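Local coordinates for protein GCN5-related N-acetyltransferase (Kribbella flavida, PDB 4MY0) that probably transfers the acetyl group of acetyl-CoA to an amino group of its substrate, perhaps an aminoglycoside, as a GCN5-related N-acetyltransferase, at residues G137-R142 against A275-W280; F143-A148 against H269-Q274. All blocks are in the same frame, centred on the assembly; numbering follows the deposited sequence.

Interaction 1 (G137-R142 against A275-W280); sequences GGHRYR and AHVQRW
Main-chain hydrogen bonds join 137-142 to 275-280 as antiparallel strands, with hydrogen-bonded pairs at Arg140-Gln278 and Arg142-His276. The nearly straight bond from Gln278 N to Arg140 O measures 3.0 Å, and Arg140 O also accepts from a water that donates to Gln278 OE1. At one end the regular pattern breaks: Trp280 O takes a bond of 2.9 Å from Gly137 N and a weak one from Gly138 N, while Trp280 N returns a regular bond of 3.0 Å to Gly138 O, so two residues of one strand face a single residue of the other.

Aromatic packing exploits the two glycines. Trp280 CG sits in the crowded position between N and the carbonyl carbon (chi1 44°), which folds the indole across the neighbouring strand; Gly138 CA lies 3.9 Å from the centroid of the Trp280 six-membered ring, a CH-pi contact over the face. The absence of a side chain at Gly138 lets the ring lie this close. At the indole edge NE1 reaches His139 O in a weak bond.

Arg140, Arg142, His276 and Gln278 lie on the same face as Trp280. The extended Arg140 gives NH2 to a lone pair of Gln278 OE1 at 2.9 Å, nearly in the guanidinium plane, while its NE bonds Leu389 O. Arg142, bent at chi3 (68°), lays its guanidinium flat on the His276 ring, centres 3.9 Å apart and planes at 10°.

On the other face, with His139, Tyr141, Val277 and Arg279, His139 CD2 lies 3.6 Å from Val277 CG1, and a water links His139 NE2 to Arg279 NE; Arg279 NH2 forms a salt bridge with Glu270 of the second subunit. The contact thus joins strands 135-146 and 274-284 in a sheet that runs on into that subunit, with a classic beta bulge at Gly137-Gly138 opposite Trp280.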
ATOM      1  N   GLY C 137      27.616   0.687 -18.915  1.00 24.27           N
ATOM      2  CA  GLY C 137      28.696   1.657 -18.927  1.00 24.11           C
ATOM      3  C   GLY C 137      28.551   2.728 -17.863  1.00 25.19           C
ATOM      4  O   GLY C 137      29.518   3.425 -17.550  1.00 27.42           O
ATOM      5  N   GLY C 138      27.349   2.883 -17.311  1.00 20.56           N
ATOM      6  CA  GLY C 138      27.130   3.926 -16.314  1.00 17.81           C
ATOM      7  C   GLY C 138      25.717   3.950 -15.771  1.00 22.08           C
ATOM      8  O   GLY C 138      24.905   3.095 -16.117  1.00 20.14           O
ATOM      9  N   HIS C 139      25.416   4.943 -14.932  1.00 23.04           N
ATOM     10  CA  HIS C 139      24.163   4.953 -14.188  1.00 20.58           C
ATOM     11  C   HIS C 139      23.381   6.247 -14.365  1.00 22.85           C
ATOM     12  O   HIS C 139      23.901   7.237 -14.876  1.00 21.61           O
ATOM     13  CB  HIS C 139      24.442   4.740 -12.696  1.00 22.91           C
ATOM     14  CG  HIS C 139      25.080   3.420 -12.378  1.00 26.44           C
ATOM     15  ND1 HIS C 139      26.441   3.207 -12.470  1.00 30.67           N
ATOM     16  CD2 HIS C 139      24.544   2.246 -11.963  1.00 27.22           C
ATOM     17  CE1 HIS C 139      26.715   1.959 -12.122  1.00 27.82           C
ATOM     18  NE2 HIS C 139      25.583   1.353 -11.812  1.00 27.23           N
ATOM     19  N   ARG C 140      22.117   6.219 -13.952  1.00 22.98           N
ATOM     20  CA  ARG C 140      21.331   7.430 -13.800  1.00 18.85           C
ATOM     21  C   ARG C 140      20.714   7.322 -12.417  1.00 19.09           C
ATOM     22  O   ARG C 140      20.033   6.337 -12.116  1.00 18.69           O
ATOM     23  CB  ARG C 140      20.249   7.499 -14.873  1.00 21.17           C
ATOM     24  CG  ARG C 140      19.354   8.741 -14.800  1.00 22.94           C
ATOM     25  CD  ARG C 140      18.209   8.587 -15.794  1.00 25.70           C
ATOM     26  NE  ARG C 140      17.353   9.768 -15.876  1.00 24.41           N
ATOM     27  CZ  ARG C 140      16.026   9.732 -15.796  1.00 23.10           C
ATOM     28  NH1 ARG C 140      15.335  10.857 -15.901  1.00 25.45           N
ATOM     29  NH2 ARG C 140      15.389   8.578 -15.608  1.00 21.09           N
ATOM     30  N   TYR C 141      20.985   8.302 -11.561  1.00 20.44           N
ATOM     31  CA  TYR C 141      20.572   8.229 -10.158  1.00 22.81           C
ATOM     32  C   TYR C 141      19.478   9.240  -9.880  1.00 25.64           C
ATOM     33  O   TYR C 141      19.561  10.383 -10.340  1.00 23.94           O
ATOM     34  CB  TYR C 141      21.740   8.579  -9.226  1.00 23.18           C
ATOM     35  CG  TYR C 141      22.960   7.695  -9.312  1.00 28.37           C
ATOM     36  CD1 TYR C 141      23.112   6.595  -8.473  1.00 28.69           C
ATOM     37  CD2 TYR C 141      23.986   7.993 -10.195  1.00 33.32           C
ATOM     38  CE1 TYR C 141      24.250   5.800  -8.536  1.00 35.10           C
ATOM     39  CE2 TYR C 141      25.124   7.205 -10.268  1.00 37.83           C
ATOM     40  CZ  TYR C 141      25.252   6.114  -9.438  1.00 41.43           C
ATOM     41  OH  TYR C 141      26.390   5.338  -9.521  1.00 49.59           O
ATOM     42  N   ARG C 142      18.473   8.841  -9.101  1.00 17.07           N
ATOM     43  CA  ARG C 142      17.509   9.811  -8.589  1.00 20.49           C
ATOM     44  C   ARG C 142      17.506   9.786  -7.064  1.00 21.67           C
ATOM     45  O   ARG C 142      17.289   8.738  -6.463  1.00 21.04           O
ATOM     46  CB  ARG C 142      16.078   9.581  -9.130  1.00 18.65           C
ATOM     47  CG  ARG C 142      15.175  10.843  -8.957  1.00 22.05           C
ATOM     48  CD  ARG C 142      13.673  10.544  -9.110  1.00 24.50           C
ATOM     49  NE  ARG C 142      13.153   9.722  -8.016  1.00 25.61           N
ATOM     50  CZ  ARG C 142      11.860   9.494  -7.805  1.00 30.47           C
ATOM     51  NH1 ARG C 142      10.962  10.035  -8.612  1.00 26.92           N
ATOM     52  NH2 ARG C 142      11.463   8.725  -6.796  1.00 30.93           N
ATOM     53  N   ALA C 275      16.437   5.099  -3.255  1.00 19.60           N
ATOM     54  CA  ALA C 275      16.833   5.862  -4.446  1.00 20.46           C
ATOM     55  C   ALA C 275      16.566   5.045  -5.699  1.00 20.71           C
ATOM     56  O   ALA C 275      16.311   3.835  -5.622  1.00 24.35           O
ATOM     57  CB  ALA C 275      18.309   6.231  -4.375  1.00 18.95           C
ATOM     58  N   HIS C 276      16.623   5.711  -6.847  1.00 19.68           N
ATOM     59  CA  HIS C 276      16.499   5.032  -8.133  1.00 22.31           C
ATOM     60  C   HIS C 276      17.887   4.953  -8.725  1.00 23.65           C
ATOM     61  O   HIS C 276      18.604   5.956  -8.750  1.00 20.52           O
ATOM     62  CB  HIS C 276      15.606   5.818  -9.098  1.00 21.09           C
ATOM     63  CG  HIS C 276      14.156   5.787  -8.745  1.00 24.63           C
ATOM     64  ND1 HIS C 276      13.204   6.475  -9.468  1.00 27.55           N
ATOM     65  CD2 HIS C 276      13.491   5.151  -7.750  1.00 21.74           C
ATOM     66  CE1 HIS C 276      12.011   6.257  -8.936  1.00 27.59           C
ATOM     67  NE2 HIS C 276      12.158   5.458  -7.892  1.00 25.86           N
ATOM     68  N   VAL C 277      18.262   3.762  -9.182  1.00 20.16           N
ATOM     69  CA  VAL C 277      19.531   3.552  -9.847  1.00 23.41           C
ATOM     70  C   VAL C 277      19.214   2.797 -11.134  1.00 25.49           C
ATOM     71  O   VAL C 277      18.788   1.644 -11.072  1.00 22.91           O
ATOM     72  CB  VAL C 277      20.507   2.740  -8.959  1.00 24.55           C
ATOM     73  CG1 VAL C 277      21.856   2.579  -9.644  1.00 20.67           C
ATOM     74  CG2 VAL C 277      20.688   3.419  -7.592  1.00 22.46           C
ATOM     75  N   GLN C 278      19.357   3.465 -12.286  1.00 22.10           N
ATOM     76  CA  GLN C 278      19.145   2.826 -13.594  1.00 24.81           C
ATOM     77  C   GLN C 278      20.500   2.688 -14.252  1.00 23.58           C
ATOM     78  O   GLN C 278      21.422   3.404 -13.882  1.00 23.70           O
ATOM     79  CB  GLN C 278      18.246   3.674 -14.505  1.00 23.53           C
ATOM     80  CG  GLN C 278      16.809   3.808 -14.021  1.00 25.76           C
ATOM     81  CD  GLN C 278      16.036   4.845 -14.804  1.00 27.72           C
ATOM     82  OE1 GLN C 278      16.375   6.029 -14.782  1.00 25.08           O
ATOM     83  NE2 GLN C 278      14.997   4.409 -15.509  1.00 28.99           N
ATOM     84  N   ARG C 279      20.637   1.762 -15.200  1.00 17.47           N
ATOM     85  CA  ARG C 279      21.907   1.607 -15.916  1.00 22.27           C
ATOM     86  C   ARG C 279      21.723   1.825 -17.407  1.00 21.39           C
ATOM     87  O   ARG C 279      20.679   1.492 -17.954  1.00 22.12           O
ATOM     88  CB  ARG C 279      22.501   0.216 -15.672  1.00 22.95           C
ATOM     89  CG  ARG C 279      22.829  -0.033 -14.223  1.00 25.99           C
ATOM     90  CD  ARG C 279      22.992  -1.510 -13.879  1.00 28.56           C
ATOM     91  NE  ARG C 279      23.140  -1.620 -12.428  1.00 29.80           N
ATOM     92  CZ  ARG C 279      22.124  -1.571 -11.570  1.00 29.59           C
ATOM     93  NH1 ARG C 279      22.357  -1.659 -10.266  1.00 31.08           N
ATOM     94  NH2 ARG C 279      20.870  -1.446 -12.008  1.00 26.16           N
ATOM     95  N   TRP C 280      22.738   2.375 -18.070  1.00 21.30           N
ATOM     96  CA  TRP C 280      22.705   2.426 -19.523  1.00 20.73           C
ATOM     97  C   TRP C 280      23.910   1.702 -20.107  1.00 21.88           C
ATOM     98  O   TRP C 280      24.940   1.560 -19.440  1.00 22.16           O
ATOM     99  CB  TRP C 280      22.635   3.877 -20.022  1.00 20.13           C
ATOM    100  CG  TRP C 280      23.566   4.811 -19.314  1.00 20.79           C
ATOM    101  CD1 TRP C 280      23.267   5.600 -18.247  1.00 20.45           C
ATOM    102  CD2 TRP C 280      24.939   5.075 -19.642  1.00 20.52           C
ATOM    103  NE1 TRP C 280      24.372   6.339 -17.882  1.00 21.90           N
ATOM    104  CE2 TRP C 280      25.411   6.037 -18.730  1.00 22.52           C
ATOM    105  CE3 TRP C 280      25.809   4.605 -20.636  1.00 18.68           C
ATOM    106  CZ2 TRP C 280      26.734   6.528 -18.764  1.00 22.01           C
ATOM    107  CZ3 TRP C 280      27.121   5.095 -20.678  1.00 20.34           C
ATOM    108  CH2 TRP C 280      27.570   6.040 -19.746  1.00 20.78           C
TER
HETATM  109  O   HOH W   1      25.373  -1.133 -11.104  1.00 37.12           O
HETATM  110  O   HOH W   2      17.164   6.856 -12.154  1.00 25.78           O

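Interaction 2 (F143-A148 against H269-Q274); sequences FSFQAA and HEADKQ
The backbones of 143-146 and 269-272 run at 133° to each other and have their nearest CA atoms at Phe145 and Ala271; beside them the one direct main-chain hydrogen bond, from Asp272 N to Ser144 O at 2.9 Å, lies in the carbonyl plane. Waters bridge the backbones further along: one molecule accepts from Gln146 N and donates to His269 O, and another accepts from Ser144 N while donating to both Asp272 O and Gln274 O.

Ala271 supplies the apolar centre. Ala271 CB approaches Phe145 CE1 at 3.7 Å and Phe143 CB at 3.9 Å, so the small methyl meets both phenylalanines. The Phe143 ring also meets His264 edge-to-face, and the Phe145 side chain packs on Val267. An alanine in place of Phe145 would remove the ring that meets the Ala271 methyl and would probably loosen the packing of 269-272 and of Val267 against the strand.

Segment 269-274 belongs to the loop that joins helix 263-266 to strand 274-284, and it enters the strand through an Asx turn, in which Asp272 OD2 accepts from Gln274 N at 2.9 Å from above the carboxylate plane. Ser144 OG bonds His254 ND1 and shares a water with Gln274 O.

Towards the helix that starts after Gln146, that residue's extended side chain crosses His269 obliquely. Its amide lies over one face of the imidazole, planes 28° apart, with Gln146 NE2 3.4 Å from His269 CG. The backbone N of His269 bonds Asp149 OD2, and a bound acetyl-CoA comes within about 5 Å of the His269 side chain.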
ATOM      1  N   PHE C 143      17.743  10.935  -6.443  1.00 17.58           N
ATOM      2  CA  PHE C 143      17.704  11.023  -4.986  1.00 20.19           C
ATOM      3  C   PHE C 143      16.549  11.907  -4.534  1.00 22.20           C
ATOM      4  O   PHE C 143      16.072  12.745  -5.304  1.00 25.11           O
ATOM      5  CB  PHE C 143      19.040  11.547  -4.443  1.00 22.97           C
ATOM      6  CG  PHE C 143      20.188  10.591  -4.664  1.00 27.07           C
ATOM      7  CD1 PHE C 143      20.310   9.442  -3.889  1.00 25.76           C
ATOM      8  CD2 PHE C 143      21.125  10.826  -5.659  1.00 28.57           C
ATOM      9  CE1 PHE C 143      21.362   8.542  -4.103  1.00 28.55           C
ATOM     10  CE2 PHE C 143      22.184   9.934  -5.874  1.00 26.42           C
ATOM     11  CZ  PHE C 143      22.299   8.801  -5.097  1.00 27.28           C
ATOM     12  N   SER C 144      16.081  11.713  -3.303  1.00 20.69           N
ATOM     13  CA  SER C 144      14.951  12.497  -2.817  1.00 22.76           C
ATOM     14  C   SER C 144      15.318  13.253  -1.548  1.00 23.41           C
ATOM     15  O   SER C 144      15.795  12.658  -0.575  1.00 21.03           O
ATOM     16  CB  SER C 144      13.735  11.593  -2.568  1.00 26.92           C
ATOM     17  OG  SER C 144      13.432  10.819  -3.720  1.00 29.31           O
ATOM     18  N   PHE C 145      15.084  14.562  -1.563  1.00 24.61           N
ATOM     19  CA  PHE C 145      15.400  15.410  -0.421  1.00 26.14           C
ATOM     20  C   PHE C 145      14.140  16.030   0.167  1.00 24.33           C
ATOM     21  O   PHE C 145      13.079  16.047  -0.481  1.00 22.26           O
ATOM     22  CB  PHE C 145      16.361  16.523  -0.860  1.00 24.51           C
ATOM     23  CG  PHE C 145      17.616  16.007  -1.518  1.00 26.75           C
ATOM     24  CD1 PHE C 145      18.739  15.722  -0.763  1.00 23.97           C
ATOM     25  CD2 PHE C 145      17.663  15.785  -2.894  1.00 28.21           C
ATOM     26  CE1 PHE C 145      19.902  15.229  -1.362  1.00 25.11           C
ATOM     27  CE2 PHE C 145      18.827  15.295  -3.511  1.00 25.80           C
ATOM     28  CZ  PHE C 145      19.944  15.010  -2.743  1.00 23.47           C
ATOM     29  N   GLN C 146      14.247  16.541   1.388  1.00 28.15           N
ATOM     30  CA  GLN C 146      13.147  17.300   1.984  1.00 29.23           C
ATOM     31  C   GLN C 146      13.209  18.727   1.444  1.00 26.60           C
ATOM     32  O   GLN C 146      14.256  19.384   1.518  1.00 27.47           O
ATOM     33  CB  GLN C 146      13.250  17.311   3.512  1.00 27.59           C
ATOM     34  CG  GLN C 146      13.520  15.941   4.124  1.00 32.89           C
ATOM     35  CD  GLN C 146      13.572  15.976   5.657  1.00 44.59           C
ATOM     36  OE1 GLN C 146      13.049  16.897   6.294  1.00 49.73           O
ATOM     37  NE2 GLN C 146      14.206  14.968   6.248  1.00 45.68           N
ATOM     38  N   ALA C 147      12.101  19.214   0.892  1.00 24.89           N
ATOM     39  CA  ALA C 147      12.085  20.572   0.340  1.00 25.76           C
ATOM     40  C   ALA C 147      12.422  21.652   1.377  1.00 26.57           C
ATOM     41  O   ALA C 147      13.100  22.634   1.063  1.00 25.63           O
ATOM     42  CB  ALA C 147      10.739  20.852  -0.329  1.00 21.07           C
ATOM     43  N   ALA C 148      11.945  21.488   2.610  1.00 25.23           N
ATOM     44  CA  ALA C 148      12.158  22.528   3.633  1.00 28.37           C
ATOM     45  C   ALA C 148      13.646  22.687   3.938  1.00 33.52           C
ATOM     46  O   ALA C 148      14.104  23.749   4.355  1.00 36.48           O
ATOM     47  CB  ALA C 148      11.386  22.195   4.919  1.00 27.83           C
ATOM     48  N   HIS C 269      19.541  17.148   6.096  1.00 24.99           N
ATOM     49  CA  HIS C 269      19.012  15.790   6.097  1.00 34.64           C
ATOM     50  C   HIS C 269      19.489  15.075   4.850  1.00 32.76           C
ATOM     51  O   HIS C 269      19.368  15.603   3.743  1.00 29.08           O
ATOM     52  CB  HIS C 269      17.488  15.830   6.169  1.00 32.69           C
ATOM     53  CG  HIS C 269      16.974  16.549   7.378  1.00 34.74           C
ATOM     54  ND1 HIS C 269      16.727  15.908   8.576  1.00 40.24           N
ATOM     55  CD2 HIS C 269      16.683  17.855   7.582  1.00 34.39           C
ATOM     56  CE1 HIS C 269      16.298  16.790   9.463  1.00 38.93           C
ATOM     57  NE2 HIS C 269      16.268  17.979   8.887  1.00 39.06           N
ATOM     58  N   GLU C 270      20.060  13.888   5.015  1.00 32.24           N
ATOM     59  CA  GLU C 270      20.618  13.216   3.853  1.00 38.08           C
ATOM     60  C   GLU C 270      19.475  12.678   2.992  1.00 32.42           C
ATOM     61  O   GLU C 270      18.345  12.543   3.462  1.00 24.57           O
ATOM     62  CB  GLU C 270      21.647  12.136   4.234  1.00 42.07           C
ATOM     63  CG  GLU C 270      21.088  10.799   4.675  1.00 45.32           C
ATOM     64  CD  GLU C 270      22.187   9.761   4.930  1.00 47.85           C
ATOM     65  OE1 GLU C 270      22.558   9.030   3.980  1.00 44.77           O
ATOM     66  OE2 GLU C 270      22.674   9.674   6.084  1.00 49.28           O
ATOM     67  N   ALA C 271      19.767  12.424   1.722  1.00 21.76           N
ATOM     68  CA  ALA C 271      18.768  11.935   0.781  1.00 24.27           C
ATOM     69  C   ALA C 271      18.104  10.676   1.340  1.00 27.94           C
ATOM     70  O   ALA C 271      18.712   9.952   2.133  1.00 22.83           O
ATOM     71  CB  ALA C 271      19.423  11.644  -0.546  1.00 20.35           C
ATOM     72  N   ASP C 272      16.850  10.430   0.962  1.00 28.18           N
ATOM     73  CA  ASP C 272      16.148   9.226   1.413  1.00 24.95           C
ATOM     74  C   ASP C 272      17.009   8.008   1.050  1.00 25.22           C
ATOM     75  O   ASP C 272      17.688   8.009   0.014  1.00 25.01           O
ATOM     76  CB  ASP C 272      14.787   9.148   0.715  1.00 31.77           C
ATOM     77  CG  ASP C 272      13.840   8.131   1.344  1.00 46.40           C
ATOM     78  OD1 ASP C 272      12.649   8.479   1.509  1.00 56.30           O
ATOM     79  OD2 ASP C 272      14.254   6.981   1.642  1.00 48.52           O
ATOM     80  N   LYS C 273      17.024   7.000   1.924  1.00 21.95           N
ATOM     81  CA  LYS C 273      17.741   5.756   1.666  1.00 22.24           C
ATOM     82  C   LYS C 273      17.271   5.171   0.323  1.00 24.50           C
ATOM     83  O   LYS C 273      18.067   4.654  -0.473  1.00 21.30           O
ATOM     84  CB  LYS C 273      17.482   4.764   2.824  1.00 25.33           C
ATOM     85  CG  LYS C 273      18.086   3.375   2.634  1.00 28.26           C
ATOM     86  CD  LYS C 273      18.053   2.531   3.932  1.00 28.08           C
ATOM     87  CE  LYS C 273      16.671   1.966   4.229  1.00 30.57           C
ATOM     88  NZ  LYS C 273      16.675   1.093   5.454  1.00 37.88           N
ATOM     89  N   GLN C 274      15.969   5.269   0.077  1.00 21.22           N
ATOM     90  CA  GLN C 274      15.362   4.714  -1.128  1.00 25.40           C
ATOM     91  C   GLN C 274      15.651   5.613  -2.318  1.00 19.86           C
ATOM     92  O   GLN C 274      15.186   6.746  -2.376  1.00 22.17           O
ATOM     93  CB  GLN C 274      13.854   4.538  -0.923  1.00 25.29           C
ATOM     94  CG  GLN C 274      13.563   3.580   0.230  1.00 36.89           C
ATOM     95  CD  GLN C 274      12.117   3.147   0.303  1.00 52.29           C
ATOM     96  OE1 GLN C 274      11.266   3.645  -0.434  1.00 56.77           O
ATOM     97  NE2 GLN C 274      11.827   2.208   1.196  1.00 60.05           N
TER
HETATM   98  O   HOH W   3      16.611   9.023  -2.408  1.00 20.61           O
HETATM   99  O   HOH W   4      12.691   8.283  -2.726  1.00 42.67           O
HETATM  100  O   HOH W   5      17.047  16.521   2.586  1.00 34.02           O

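Strand 135-146 carries both contacts, whose centres are about 17 Å apart, and its partner in each belongs to one continuous run: strand 274-284 in interaction 1, the loop leading into it in interaction 2. They meet where Ala275 CB packs 3.8 Å from Phe143 CD1. Interaction 1 is closer to the chain centre, has no fully exposed residue and relies on direct strand pairing; interaction 2 lies farther out, mixes buried aromatics with exposed polar groups and joins the two backbones by one direct bond and bridging waters. Each also touches the second subunit, whose copy of the interaction 2 loop meets the interaction 1 strand of this chain.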